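Local coordinates for protein pantothenate kinase (Coxiella burnetii, PDB 3TQC) that catalyses the ATP-dependent phosphorylation of pantothenate to 4'-phosphopantothenate, the first of five steps from pantothenate to coenzyme A, at residues B[170-175]-B[194-199]; B[229-234]-B[301-306]; B[251-256]-B[269-274]. All coordinates share one frame; numbering follows the deposited sequence.

Contact 1: residues B[170-175]-B[194-199]; sequences GQRNVR and VDQPDI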
loop_
_atom_site.group_PDB
_atom_site.type_symbol
_atom_site.label_atom_id
_atom_site.label_comp_id
_atom_site.label_asym_id
_atom_site.label_seq_id
_atom_site.Cartn_x
_atom_site.Cartn_y
_atom_site.Cartn_z
ATOM N N GLY B 170 -15.576 1.631 -10.234
ATOM C CA GLY B 170 -16.872 2.304 -10.280
ATOM C C GLY B 170 -18.003 1.422 -10.765
ATOM O O GLY B 170 -19.125 1.912 -10.958
ATOM N N GLN B 171 -17.717 0.129 -10.941
ATOM C CA GLN B 171 -18.686 -0.834 -11.456
ATOM C C GLN B 171 -19.894 -0.991 -10.534
ATOM O O GLN B 171 -19.763 -1.048 -9.326
ATOM C CB GLN B 171 -18.024 -2.197 -11.649
ATOM C CG GLN B 171 -18.912 -3.293 -12.262
ATOM C CD GLN B 171 -18.099 -4.549 -12.643
ATOM O OE1 GLN B 171 -16.908 -4.459 -12.985
ATOM N NE2 GLN B 171 -18.736 -5.720 -12.564
ATOM N N ARG B 172 -21.067 -1.070 -11.140
ATOM C CA ARG B 172 -22.305 -1.224 -10.412
ATOM C C ARG B 172 -22.564 -2.691 -10.087
ATOM O O ARG B 172 -22.096 -3.602 -10.786
ATOM C CB ARG B 172 -23.448 -0.638 -11.241
ATOM C CG ARG B 172 -23.430 0.907 -11.297
ATOM C CD ARG B 172 -24.065 1.456 -10.028
ATOM N NE ARG B 172 -23.909 2.885 -9.838
ATOM C CZ ARG B 172 -24.288 3.545 -8.742
ATOM N NH1 ARG B 172 -24.863 2.911 -7.722
ATOM N NH2 ARG B 172 -24.092 4.859 -8.664
ATOM N N ASN B 173 -23.312 -2.909 -9.011
ATOM C CA ASN B 173 -23.863 -4.233 -8.687
ATOM C C ASN B 173 -22.838 -5.361 -8.757
ATOM O O ASN B 173 -22.994 -6.303 -9.502
ATOM C CB ASN B 173 -25.056 -4.536 -9.598
ATOM C CG ASN B 173 -26.197 -3.551 -9.415
ATOM O OD1 ASN B 173 -26.926 -3.251 -10.363
ATOM N ND2 ASN B 173 -26.362 -3.045 -8.194
ATOM N N VAL B 174 -21.783 -5.254 -7.963
ATOM C CA VAL B 174 -20.762 -6.286 -7.942
ATOM C C VAL B 174 -21.222 -7.407 -7.032
ATOM O O VAL B 174 -21.704 -7.177 -5.909
ATOM C CB VAL B 174 -19.424 -5.734 -7.504
ATOM C CG1 VAL B 174 -18.377 -6.861 -7.418
ATOM C CG2 VAL B 174 -19.004 -4.657 -8.477
ATOM N N ARG B 175 -21.097 -8.623 -7.543
ATOM C CA ARG B 175 -21.576 -9.804 -6.855
ATOM C C ARG B 175 -20.488 -10.374 -5.949
ATOM O O ARG B 175 -19.371 -10.594 -6.381
ATOM C CB ARG B 175 -22.076 -10.807 -7.890
ATOM C CG ARG B 175 -23.341 -10.292 -8.574
ATOM C CD ARG B 175 -23.588 -10.917 -9.934
ATOM N NE ARG B 175 -24.997 -10.819 -10.339
ATOM C CZ ARG B 175 -25.635 -9.684 -10.648
ATOM N NH1 ARG B 175 -25.023 -8.495 -10.606
ATOM N NH2 ARG B 175 -26.915 -9.739 -11.001
ATOM N N VAL B 194 -22.772 -5.481 -3.748
ATOM C CA VAL B 194 -22.116 -4.252 -3.389
ATOM C C VAL B 194 -22.311 -3.310 -4.580
ATOM O O VAL B 194 -21.876 -3.604 -5.696
ATOM C CB VAL B 194 -20.605 -4.501 -3.098
ATOM C CG1 VAL B 194 -19.868 -3.197 -2.874
ATOM C CG2 VAL B 194 -20.426 -5.443 -1.893
ATOM N N ASP B 195 -22.982 -2.189 -4.342
ATOM C CA ASP B 195 -23.393 -1.297 -5.415
ATOM C C ASP B 195 -22.936 0.153 -5.219
ATOM O O ASP B 195 -23.745 1.046 -4.927
ATOM C CB ASP B 195 -24.909 -1.348 -5.592
ATOM C CG ASP B 195 -25.382 -0.502 -6.767
ATOM O OD1 ASP B 195 -24.608 -0.375 -7.747
ATOM O OD2 ASP B 195 -26.527 0.028 -6.708
ATOM N N GLN B 196 -21.648 0.373 -5.443
ATOM C CA GLN B 196 -20.996 1.674 -5.236
ATOM C C GLN B 196 -21.450 2.394 -3.973
ATOM O O GLN B 196 -21.889 3.530 -4.028
ATOM C CB GLN B 196 -21.140 2.564 -6.475
ATOM C CG GLN B 196 -20.386 2.008 -7.662
ATOM C CD GLN B 196 -18.880 2.007 -7.453
ATOM O OE1 GLN B 196 -18.217 0.974 -7.599
ATOM N NE2 GLN B 196 -18.331 3.168 -7.133
ATOM N N PRO B 197 -21.320 1.727 -2.819
ATOM C CA PRO B 197 -21.626 2.405 -1.571
ATOM C C PRO B 197 -20.559 3.467 -1.339
ATOM O O PRO B 197 -19.626 3.601 -2.129
ATOM C CB PRO B 197 -21.483 1.298 -0.544
ATOM C CG PRO B 197 -20.399 0.434 -1.109
ATOM C CD PRO B 197 -20.602 0.453 -2.588
ATOM N N ASP B 198 -20.686 4.222 -0.267
ATOM C CA ASP B 198 -19.702 5.233 0.025
ATOM C C ASP B 198 -18.481 4.589 0.646
ATOM O O ASP B 198 -17.363 5.050 0.459
ATOM C CB ASP B 198 -20.310 6.256 0.973
ATOM C CG ASP B 198 -21.501 6.936 0.370
ATOM O OD1 ASP B 198 -21.284 7.666 -0.635
ATOM O OD2 ASP B 198 -22.633 6.713 0.879
ATOM N N ILE B 199 -18.716 3.519 1.399
ATOM C CA ILE B 199 -17.660 2.827 2.117
ATOM C C ILE B 199 -17.846 1.330 1.985
ATOM O O ILE B 199 -18.976 0.816 2.070
ATOM C CB ILE B 199 -17.663 3.200 3.607
ATOM C CG1 ILE B 199 -17.417 4.714 3.781
ATOM C CG2 ILE B 199 -16.649 2.348 4.370
ATOM C CD1 ILE B 199 -17.606 5.219 5.238
HETATM O O HOH W 1 -20.048 -1.800 -6.696
HETATM O O HOH W 2 -28.403 -2.135 -7.050
#
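Val174 and Val194 form an antiparallel hydrogen-bonded pair where strand 174-180 begins and strand 190-194 ends, in the small three-stranded antiparallel sheet of the kinase. Two reciprocal backbone bonds define the pair: Val174 N to Val194 O is 2.8 Å, and Val194 N to Val174 O is 2.9 Å and nearly straight, with an N-H...O angle of 170°. Both valine side chains lie on the same face of this sheet.

Past the pair the ladder is replaced by side-chain bonding centred on Asp195. Its CG is anti to the backbone N (chi1 -176°), and OD1 accepts from the backbone N of Asn173 at 3.1 Å, met from above the carboxylate plane. The Arg172 chain, bent at chi2, crosses the aspartate side chain, and its guanidinium presents an edge to the carboxylate, the two planes 66° apart. The result is a salt bridge, Arg172 NH1 to Asp195 OD1 3.3 Å, whose hydrogen bonds are weak. Over one guanidinium face sits Gln196 CB, 3.9 Å above the plane. Asn173 and Asp195 run side by side, pointing the same way. A water accepts from Gln196 N and lies 2.8 Å from each of Gln171 O and Val194 O, tying together the backbones where direct pairing has stopped.

Gly170, with positive phi, ends helix 157-168 in a Schellman motif, so the contact follows directly on a helix terminus. Val174 rests on Val163 and Ala166 of that helix and Val194 on Ile167, while Val194 also touches Ile128 of strand 125-129. The loop through Pro197 carries the chain from the small sheet into strand 199-203 of the main one.

Contact 2: residues B[229-234]-B[301-306]; sequences FSLFVD and AQLILE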
loop_
_atom_site.group_PDB
_atom_site.type_symbol
_atom_site.label_atom_id
_atom_site.label_comp_id
_atom_site.label_asym_id
_atom_site.label_seq_id
_atom_site.Cartn_x
_atom_site.Cartn_y
_atom_site.Cartn_z
ATOM N N PHE B 229 -7.425 2.364 3.689
ATOM C CA PHE B 229 -7.127 2.409 5.102
ATOM C C PHE B 229 -7.303 1.005 5.630
ATOM O O PHE B 229 -8.196 0.292 5.188
ATOM C CB PHE B 229 -8.121 3.336 5.770
ATOM C CG PHE B 229 -7.774 3.700 7.175
ATOM C CD1 PHE B 229 -7.195 4.921 7.462
ATOM C CD2 PHE B 229 -8.068 2.841 8.220
ATOM C CE1 PHE B 229 -6.881 5.266 8.787
ATOM C CE2 PHE B 229 -7.759 3.171 9.527
ATOM C CZ PHE B 229 -7.168 4.377 9.813
ATOM N N SER B 230 -6.478 0.599 6.576
ATOM C CA SER B 230 -6.647 -0.720 7.173
ATOM C C SER B 230 -6.489 -0.678 8.667
ATOM O O SER B 230 -5.664 0.072 9.190
ATOM C CB SER B 230 -5.644 -1.704 6.591
ATOM O OG SER B 230 -4.347 -1.190 6.745
ATOM N N LEU B 231 -7.306 -1.490 9.334
ATOM C CA LEU B 231 -7.239 -1.723 10.766
ATOM C C LEU B 231 -6.731 -3.127 10.940
ATOM O O LEU B 231 -7.133 -4.021 10.205
ATOM C CB LEU B 231 -8.624 -1.681 11.408
ATOM C CG LEU B 231 -9.408 -0.387 11.602
ATOM C CD1 LEU B 231 -9.964 0.130 10.285
ATOM C CD2 LEU B 231 -10.538 -0.654 12.584
ATOM N N PHE B 232 -5.874 -3.339 11.920
ATOM C CA PHE B 232 -5.505 -4.687 12.302
ATOM C C PHE B 232 -5.980 -4.861 13.740
ATOM O O PHE B 232 -5.665 -4.037 14.582
ATOM C CB PHE B 232 -4.007 -4.910 12.170
ATOM C CG PHE B 232 -3.563 -6.331 12.441
ATOM C CD1 PHE B 232 -3.264 -7.188 11.398
ATOM C CD2 PHE B 232 -3.410 -6.787 13.740
ATOM C CE1 PHE B 232 -2.841 -8.475 11.643
ATOM C CE2 PHE B 232 -2.987 -8.065 13.993
ATOM C CZ PHE B 232 -2.707 -8.919 12.933
ATOM N N VAL B 233 -6.775 -5.899 13.994
ATOM C CA VAL B 233 -7.209 -6.216 15.356
ATOM C C VAL B 233 -6.242 -7.268 15.930
ATOM O O VAL B 233 -6.032 -8.317 15.320
ATOM C CB VAL B 233 -8.658 -6.715 15.375
ATOM C CG1 VAL B 233 -9.097 -7.021 16.813
ATOM C CG2 VAL B 233 -9.576 -5.667 14.693
ATOM N N ASP B 234 -5.655 -6.965 17.085
ATOM C CA ASP B 234 -4.524 -7.718 17.636
ATOM C C ASP B 234 -4.835 -8.132 19.061
ATOM O O ASP B 234 -5.546 -7.441 19.787
ATOM C CB ASP B 234 -3.257 -6.836 17.620
ATOM C CG ASP B 234 -1.965 -7.606 17.966
ATOM O OD1 ASP B 234 -1.733 -8.737 17.467
ATOM O OD2 ASP B 234 -1.142 -7.048 18.726
ATOM N N ALA B 301 -0.749 -2.157 8.580
ATOM C CA ALA B 301 -2.004 -1.512 8.915
ATOM C C ALA B 301 -1.795 -0.078 9.301
ATOM O O ALA B 301 -0.770 0.271 9.882
ATOM C CB ALA B 301 -2.678 -2.243 10.068
ATOM N N GLN B 302 -2.773 0.754 8.975
ATOM C CA GLN B 302 -2.764 2.162 9.380
ATOM C C GLN B 302 -3.124 2.281 10.865
ATOM O O GLN B 302 -2.637 3.151 11.563
ATOM C CB GLN B 302 -3.763 2.974 8.560
ATOM C CG GLN B 302 -3.259 3.481 7.247
ATOM C CD GLN B 302 -3.153 2.394 6.226
ATOM O OE1 GLN B 302 -4.096 1.633 6.014
ATOM N NE2 GLN B 302 -1.984 2.291 5.597
ATOM N N LEU B 303 -3.995 1.399 11.323
ATOM C CA LEU B 303 -4.510 1.461 12.670
ATOM C C LEU B 303 -4.472 0.067 13.276
ATOM O O LEU B 303 -4.906 -0.902 12.659
ATOM C CB LEU B 303 -5.942 1.985 12.626
ATOM C CG LEU B 303 -6.630 2.374 13.926
ATOM C CD1 LEU B 303 -7.658 3.457 13.630
ATOM C CD2 LEU B 303 -7.294 1.178 14.554
ATOM N N ILE B 304 -3.921 -0.048 14.470
ATOM C CA ILE B 304 -3.946 -1.321 15.159
ATOM C C ILE B 304 -4.745 -1.154 16.423
ATOM O O ILE B 304 -4.475 -0.264 17.214
ATOM C CB ILE B 304 -2.538 -1.831 15.454
ATOM C CG1 ILE B 304 -1.775 -2.026 14.136
ATOM C CG2 ILE B 304 -2.591 -3.141 16.235
ATOM C CD1 ILE B 304 -0.288 -2.105 14.316
ATOM N N LEU B 305 -5.763 -1.988 16.575
ATOM C CA LEU B 305 -6.557 -2.026 17.782
ATOM C C LEU B 305 -6.049 -3.210 18.554
ATOM O O LEU B 305 -6.038 -4.327 18.043
ATOM C CB LEU B 305 -8.028 -2.237 17.473
ATOM C CG LEU B 305 -8.738 -1.190 16.645
ATOM C CD1 LEU B 305 -10.160 -1.681 16.337
ATOM C CD2 LEU B 305 -8.766 0.110 17.392
ATOM N N GLU B 306 -5.602 -2.960 19.769
ATOM C CA GLU B 306 -5.031 -3.992 20.607
ATOM C C GLU B 306 -6.030 -4.308 21.727
ATOM O O GLU B 306 -6.389 -3.442 22.513
ATOM C CB GLU B 306 -3.674 -3.522 21.159
ATOM C CG GLU B 306 -2.894 -4.590 21.902
ATOM C CD GLU B 306 -1.555 -4.095 22.435
ATOM O OE1 GLU B 306 -0.682 -3.700 21.629
ATOM O OE2 GLU B 306 -1.372 -4.106 23.666
#
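Ser230 OG and Gln302 OE1 meet at 2.9 Å, the hydroxyl donating from above the amide plane. The same OE1 takes a weak bond from Ser230 N, 2.7 Å away with an N-H...O angle of only 129°, so two donors of one residue grip this oxygen. The bend at chi2 (74°) turns CD of Gln302 back toward Ser230. On the way the chain slides past Phe229 in the opposite direction, Gln302 CB 3.9 Å from the ring centroid and 11° off the normal, a CH-pi contact over the face. Leu303 CD1 lies at that ring's edge.

Farther along, two parallel strands pair residue by residue from Leu231-Leu303 to Asp234-Glu306. Leu231 and Leu303 lie side by side, pointing the same way; Leu231 crosses Leu305 obliquely, CD2 to CD1 3.9 Å. On the other face Phe232 CB packs on Ala301 CB at 3.6 Å. Phe232 N to Leu303 O, Leu305 N to Phe232 O and Asp234 N to Leu305 O bond the strands.

These are adjacent parallel strands of the central sheet of the P-loop kinase fold, joined by a helical beta-alpha-beta crossover. Strand 93-99 pairs with the far edge of 229-234 and strand 313-319 flanks 303-307. Leu62 of helix 52-84 covers Leu231, Leu303 and Leu305.

Contact 3: residues B[251-256]-B[269-274]; sequences FWRTTF and MSETEV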
loop_
_atom_site.group_PDB
_atom_site.type_symbol
_atom_site.label_atom_id
_atom_site.label_comp_id
_atom_site.label_asym_id
_atom_site.label_seq_id
_atom_site.Cartn_x
_atom_site.Cartn_y
_atom_site.Cartn_z
ATOM N N PHE B 251 -20.933 -22.778 19.689
ATOM C CA PHE B 251 -21.596 -23.462 18.571
ATOM C C PHE B 251 -21.911 -24.925 18.899
ATOM O O PHE B 251 -22.948 -25.447 18.488
ATOM C CB PHE B 251 -20.734 -23.450 17.304
ATOM C CG PHE B 251 -20.590 -22.098 16.655
ATOM C CD1 PHE B 251 -21.674 -21.234 16.525
ATOM C CD2 PHE B 251 -19.360 -21.708 16.117
ATOM C CE1 PHE B 251 -21.525 -19.992 15.900
ATOM C CE2 PHE B 251 -19.211 -20.462 15.504
ATOM C CZ PHE B 251 -20.294 -19.609 15.396
ATOM N N TRP B 252 -21.011 -25.586 19.624
ATOM C CA TRP B 252 -21.227 -26.971 20.046
ATOM C C TRP B 252 -22.502 -27.088 20.889
ATOM O O TRP B 252 -23.183 -28.107 20.842
ATOM C CB TRP B 252 -20.005 -27.503 20.817
ATOM C CG TRP B 252 -20.179 -28.855 21.455
ATOM C CD1 TRP B 252 -20.106 -30.061 20.835
ATOM C CD2 TRP B 252 -20.429 -29.134 22.843
ATOM N NE1 TRP B 252 -20.307 -31.074 21.739
ATOM C CE2 TRP B 252 -20.506 -30.535 22.980
ATOM C CE3 TRP B 252 -20.602 -28.335 23.981
ATOM C CZ2 TRP B 252 -20.751 -31.160 24.209
ATOM C CZ3 TRP B 252 -20.843 -28.955 25.203
ATOM C CH2 TRP B 252 -20.914 -30.354 25.306
ATOM N N ARG B 253 -22.822 -26.036 21.638
ATOM C CA ARG B 253 -24.021 -26.011 22.470
ATOM C C ARG B 253 -25.259 -25.554 21.692
ATOM O O ARG B 253 -26.376 -25.808 22.123
ATOM C CB ARG B 253 -23.791 -25.132 23.710
ATOM C CG ARG B 253 -22.676 -25.666 24.621
ATOM C CD ARG B 253 -22.663 -25.006 25.990
ATOM N NE ARG B 253 -22.375 -23.584 25.882
ATOM C CZ ARG B 253 -21.165 -23.032 25.958
ATOM N NH1 ARG B 253 -20.083 -23.770 26.183
ATOM N NH2 ARG B 253 -21.040 -21.717 25.827
ATOM N N THR B 254 -25.073 -24.902 20.547
ATOM C CA THR B 254 -26.218 -24.417 19.771
ATOM C C THR B 254 -26.183 -24.804 18.278
ATOM O O THR B 254 -26.866 -25.733 17.864
ATOM C CB THR B 254 -26.422 -22.876 19.956
ATOM O OG1 THR B 254 -27.618 -22.456 19.279
ATOM C CG2 THR B 254 -25.228 -22.080 19.442
ATOM N N THR B 255 -25.385 -24.114 17.480
ATOM C CA THR B 255 -25.502 -24.210 16.028
ATOM C C THR B 255 -25.177 -25.618 15.505
ATOM O O THR B 255 -25.815 -26.093 14.574
ATOM C CB THR B 255 -24.630 -23.127 15.338
ATOM O OG1 THR B 255 -25.391 -22.479 14.311
ATOM C CG2 THR B 255 -23.348 -23.699 14.746
ATOM N N PHE B 256 -24.213 -26.291 16.129
ATOM C CA PHE B 256 -23.775 -27.617 15.678
ATOM C C PHE B 256 -24.797 -28.734 15.927
ATOM O O PHE B 256 -24.662 -29.821 15.367
ATOM C CB PHE B 256 -22.438 -28.015 16.333
ATOM C CG PHE B 256 -21.243 -27.173 15.909
ATOM C CD1 PHE B 256 -21.295 -26.310 14.815
ATOM C CD2 PHE B 256 -20.040 -27.284 16.602
ATOM C CE1 PHE B 256 -20.184 -25.560 14.447
ATOM C CE2 PHE B 256 -18.934 -26.554 16.231
ATOM C CZ PHE B 256 -19.005 -25.684 15.155
ATOM N N MET B 269 -18.831 -35.576 20.757
ATOM C CA MET B 269 -17.732 -35.381 21.709
ATOM C C MET B 269 -18.226 -34.786 23.038
ATOM O O MET B 269 -19.178 -33.996 23.065
ATOM C CB MET B 269 -16.653 -34.449 21.129
ATOM C CG MET B 269 -15.865 -34.976 19.921
ATOM S SD MET B 269 -14.583 -33.805 19.348
ATOM C CE MET B 269 -13.809 -34.788 18.069
ATOM N N SER B 270 -17.561 -35.155 24.132
ATOM C CA SER B 270 -17.755 -34.492 25.425
ATOM C C SER B 270 -17.338 -33.030 25.347
ATOM O O SER B 270 -16.530 -32.650 24.499
ATOM C CB SER B 270 -16.919 -35.177 26.508
ATOM O OG SER B 270 -17.084 -36.589 26.484
ATOM N N GLU B 271 -17.880 -32.214 26.247
ATOM C CA GLU B 271 -17.510 -30.804 26.336
ATOM C C GLU B 271 -15.986 -30.643 26.393
ATOM O O GLU B 271 -15.431 -29.725 25.783
ATOM C CB GLU B 271 -18.167 -30.142 27.562
ATOM C CG GLU B 271 -18.137 -28.596 27.558
ATOM C CD GLU B 271 -19.013 -27.966 28.648
ATOM O OE1 GLU B 271 -19.687 -28.702 29.397
ATOM O OE2 GLU B 271 -19.027 -26.723 28.767
ATOM N N THR B 272 -15.310 -31.537 27.116
ATOM C CA THR B 272 -13.846 -31.465 27.217
ATOM C C THR B 272 -13.156 -31.940 25.929
ATOM O O THR B 272 -12.155 -31.347 25.513
ATOM C CB THR B 272 -13.294 -32.289 28.389
ATOM O OG1 THR B 272 -13.497 -33.670 28.118
ATOM C CG2 THR B 272 -13.969 -31.908 29.707
ATOM N N GLU B 273 -13.682 -33.006 25.320
ATOM C CA GLU B 273 -13.151 -33.530 24.050
ATOM C C GLU B 273 -13.175 -32.485 22.923
ATOM O O GLU B 273 -12.178 -32.303 22.221
ATOM C CB GLU B 273 -13.924 -34.778 23.614
ATOM C CG GLU B 273 -13.606 -36.029 24.441
ATOM C CD GLU B 273 -14.480 -37.229 24.089
ATOM O OE1 GLU B 273 -15.605 -37.020 23.584
ATOM O OE2 GLU B 273 -14.049 -38.382 24.332
ATOM N N VAL B 274 -14.311 -31.808 22.762
ATOM C CA VAL B 274 -14.455 -30.758 21.762
ATOM C C VAL B 274 -13.517 -29.574 22.062
ATOM O O VAL B 274 -12.988 -28.943 21.144
ATOM C CB VAL B 274 -15.934 -30.272 21.639
ATOM C CG1 VAL B 274 -16.419 -29.607 22.915
ATOM C CG2 VAL B 274 -16.093 -29.315 20.469
#
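Trp252 lays one face of its indole against the first turn of helix 271-294. Val274 CG1 stands over the five-membered ring, 4.0 Å from its centroid and 8° off the normal, a CH-pi contact by this geometry. Glu271 CA approaches the six-membered ring over the same face, also at 4.0 Å but 28° off the normal. The Glu271 side chain then crosses the indole at about a right angle, with CB 3.6 Å from Trp252 CH2. Its carboxylate ends near Arg253: Glu271 OE2 is 4.1 Å from Arg253 NH1, opposite charges near each other but beyond a salt bridge.

One shell out, Trp252 CG is anti to the backbone N (chi1 172°), which puts the root of the indole on the side of helix 271-294, and NE1 makes a weak hydrogen bond to Leu266 O in the connecting loop. Ser270 occupies the N-cap position; its backbone N donates to Glu273 OE1 at 2.8 Å, while its own side chain does no capping, so one half of a capping box is present. That bond ties the cap residue to the first turn bearing Glu271 and Val274.

Val274 also touches Leu249, extending the packing back along helix 237-253. The arrangement is one of two successive helices joined by a surface connection, the indole of Trp252 from one packed on the N-terminal turn of the next.

Overall arrangement
The three contacts come from different parts of one P-loop kinase fold: the small antiparallel sheet, the main sheet and the surface end of its connecting helices. Contact 1 closes first along the chain; contact 2 follows, and contact 3 is nested inside the loop that contact 2 closes, since strand 229-234 leads into helix 237-253 and helix 271-294 returns to strand 303-307. Contact 2 is thus the sheet end of a crossover through helices, and contact 3 joins those helices at the far end, with centres about 32 Å apart. Contacts 1 and 3 lie on opposite sides of the chain's centre, about 39 Å apart between centres. Contact 2 comes nearest the nucleotide, with the Val233 side chain about 7 Å from ADP; the Arg253 side chain is about 10 Å away.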